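Local coordinates for type II secretion chaperone CpaB (Acinetobacter nosocomialis M2, PDB 6O38), which acts as the chaperone of the secreted metalloprotease CpaA, binding it in a complex and probably supporting its export by type II secretion, at residues G[84-89]-G[126-131]. Numbering follows the deposited sequence.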
loop_
_atom_site.group_PDB
_atom_site.type_symbol
_atom_site.label_atom_id
_atom_site.label_comp_id
_atom_site.label_asym_id
_atom_site.label_seq_id
_atom_site.Cartn_x
_atom_site.Cartn_y
_atom_site.Cartn_z
ATOM N N ASP G 84 5.245 15.523 -14.073
ATOM C CA ASP G 84 5.934 14.601 -14.962
ATOM C C ASP G 84 5.628 13.154 -14.586
ATOM O O ASP G 84 5.297 12.834 -13.441
ATOM C CB ASP G 84 7.444 14.845 -14.927
ATOM C CG ASP G 84 7.836 16.157 -15.578
ATOM O OD1 ASP G 84 7.086 16.634 -16.456
ATOM O OD2 ASP G 84 8.896 16.710 -15.215
ATOM N N THR G 85 5.751 12.273 -15.575
ATOM C CA THR G 85 5.408 10.866 -15.411
ATOM C C THR G 85 6.623 10.065 -14.956
ATOM O O THR G 85 7.737 10.265 -15.448
ATOM C CB THR G 85 4.858 10.295 -16.720
ATOM O OG1 THR G 85 3.694 11.035 -17.113
ATOM C CG2 THR G 85 4.480 8.829 -16.559
ATOM N N VAL G 86 6.394 9.156 -14.010
ATOM C CA VAL G 86 7.434 8.308 -13.440
ATOM C C VAL G 86 6.929 6.871 -13.433
ATOM O O VAL G 86 5.750 6.620 -13.159
ATOM C CB VAL G 86 7.823 8.782 -12.021
ATOM C CG1 VAL G 86 7.962 7.613 -11.060
ATOM C CG2 VAL G 86 9.110 9.592 -12.071
ATOM N N LYS G 87 7.818 5.928 -13.743
ATOM C CA LYS G 87 7.459 4.526 -13.908
ATOM C C LYS G 87 8.297 3.652 -12.984
ATOM O O LYS G 87 9.495 3.889 -12.805
ATOM C CB LYS G 87 7.657 4.086 -15.363
ATOM C CG LYS G 87 7.092 2.718 -15.699
ATOM C CD LYS G 87 7.139 2.483 -17.200
ATOM C CE LYS G 87 6.059 1.516 -17.649
ATOM N NZ LYS G 87 5.922 1.504 -19.132
ATOM N N PHE G 88 7.658 2.637 -12.404
ATOM C CA PHE G 88 8.319 1.663 -11.546
ATOM C C PHE G 88 8.178 0.274 -12.152
ATOM O O PHE G 88 7.095 -0.105 -12.608
ATOM C CB PHE G 88 7.727 1.666 -10.131
ATOM C CG PHE G 88 7.830 2.989 -9.428
ATOM C CD1 PHE G 88 8.965 3.319 -8.705
ATOM C CD2 PHE G 88 6.786 3.899 -9.479
ATOM C CE1 PHE G 88 9.060 4.535 -8.053
ATOM C CE2 PHE G 88 6.875 5.114 -8.829
ATOM C CZ PHE G 88 8.013 5.433 -8.116
ATOM N N GLN G 89 9.273 -0.486 -12.152
ATOM C CA GLN G 89 9.278 -1.853 -12.665
ATOM C C GLN G 89 9.884 -2.773 -11.614
ATOM O O GLN G 89 11.087 -2.706 -11.338
ATOM C CB GLN G 89 10.042 -1.952 -13.985
ATOM C CG GLN G 89 9.238 -1.491 -15.191
ATOM C CD GLN G 89 9.882 -1.875 -16.506
ATOM O OE1 GLN G 89 11.058 -2.235 -16.553
ATOM N NE2 GLN G 89 9.111 -1.806 -17.585
ATOM N N ASN G 126 -3.155 5.148 -2.447
ATOM C CA ASN G 126 -1.873 4.767 -3.021
ATOM C C ASN G 126 -1.080 6.003 -3.415
ATOM O O ASN G 126 -1.641 6.991 -3.897
ATOM C CB ASN G 126 -2.071 3.869 -4.239
ATOM C CG ASN G 126 -2.906 2.640 -3.926
ATOM O OD1 ASN G 126 -3.614 2.122 -4.788
ATOM N ND2 ASN G 126 -2.821 2.162 -2.688
ATOM N N PHE G 127 0.234 5.928 -3.214
ATOM C CA PHE G 127 1.158 7.011 -3.524
ATOM C C PHE G 127 2.571 6.481 -3.337
ATOM O O PHE G 127 2.777 5.360 -2.862
ATOM C CB PHE G 127 0.912 8.237 -2.638
ATOM C CG PHE G 127 1.302 8.037 -1.197
ATOM C CD1 PHE G 127 0.464 7.362 -0.324
ATOM C CD2 PHE G 127 2.501 8.538 -0.713
ATOM C CE1 PHE G 127 0.819 7.180 1.001
ATOM C CE2 PHE G 127 2.861 8.360 0.612
ATOM C CZ PHE G 127 2.018 7.680 1.469
ATOM N N PHE G 128 3.546 7.303 -3.714
ATOM C CA PHE G 128 4.946 6.960 -3.523
ATOM C C PHE G 128 5.725 8.209 -3.142
ATOM O O PHE G 128 5.315 9.336 -3.430
ATOM C CB PHE G 128 5.554 6.310 -4.778
ATOM C CG PHE G 128 5.574 7.209 -5.984
ATOM C CD1 PHE G 128 4.503 7.238 -6.859
ATOM C CD2 PHE G 128 6.671 8.014 -6.247
ATOM C CE1 PHE G 128 4.519 8.061 -7.969
ATOM C CE2 PHE G 128 6.693 8.838 -7.355
ATOM C CZ PHE G 128 5.617 8.862 -8.218
ATOM N N THR G 129 6.863 7.994 -2.484
ATOM C CA THR G 129 7.732 9.080 -2.056
ATOM C C THR G 129 9.172 8.717 -2.378
ATOM O O THR G 129 9.584 7.567 -2.200
ATOM C CB THR G 129 7.611 9.377 -0.550
ATOM O OG1 THR G 129 8.164 8.289 0.202
ATOM C CG2 THR G 129 6.158 9.587 -0.145
ATOM N N ILE G 130 9.932 9.702 -2.845
ATOM C CA ILE G 130 11.358 9.553 -3.104
ATOM C C ILE G 130 12.059 10.664 -2.339
ATOM O O ILE G 130 11.916 11.846 -2.678
ATOM C CB ILE G 130 11.698 9.618 -4.599
ATOM C CG1 ILE G 130 11.072 8.439 -5.345
ATOM C CG2 ILE G 130 13.206 9.636 -4.802
ATOM C CD1 ILE G 130 11.157 8.556 -6.852
ATOM N N THR G 131 12.816 10.291 -1.313
ATOM C CA THR G 131 13.531 11.238 -0.470
ATOM C C THR G 131 15.023 11.020 -0.681
ATOM O O THR G 131 15.525 9.909 -0.479
ATOM C CB THR G 131 13.147 11.056 0.998
ATOM O OG1 THR G 131 11.741 10.801 1.092
ATOM C CG2 THR G 131 13.452 12.314 1.776
#
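Phe88 drives the CE2–CZ edge of its ring against one face of Phe128 in a T-shaped, edge-to-face stack. The ring centroids lie 4.8 Å apart and the planes meet at 72°. CE2 of Phe88 sits over the middle of the Phe128 ring, 3.6 Å above its plane, and the nearest pair is Phe88 CZ to Phe128 CD2 at 3.5 Å. A chi1 of 63° sets the Phe128 ring between its main-chain N and C, while -59° puts the Phe88 ring opposite its C; these torsions direct the Phe88 edge at the Phe128 face.

An apolar contact adds to the stack: Val86 brings CG1 in obliquely, 3.9 Å from Phe128 CZ. No hydrogen bond links the segments, which meet through side chains, with the CA atoms of Phe88 and Phe128 10.2 Å apart.

All three residues are buried, interior packing of a curled antiparallel sheet in which 95-106 and 111-118 separate strand 85-90 from 127-133. Phe127 and Thr131, on the latter strand, touch Leu407 and Leu396 of the CpaA chain, placing the packed strand at the substrate interface. Phe118 of strand 111-118 meets the Phe128 ring, and Ile143 of strand 138-145 packs on Phe88.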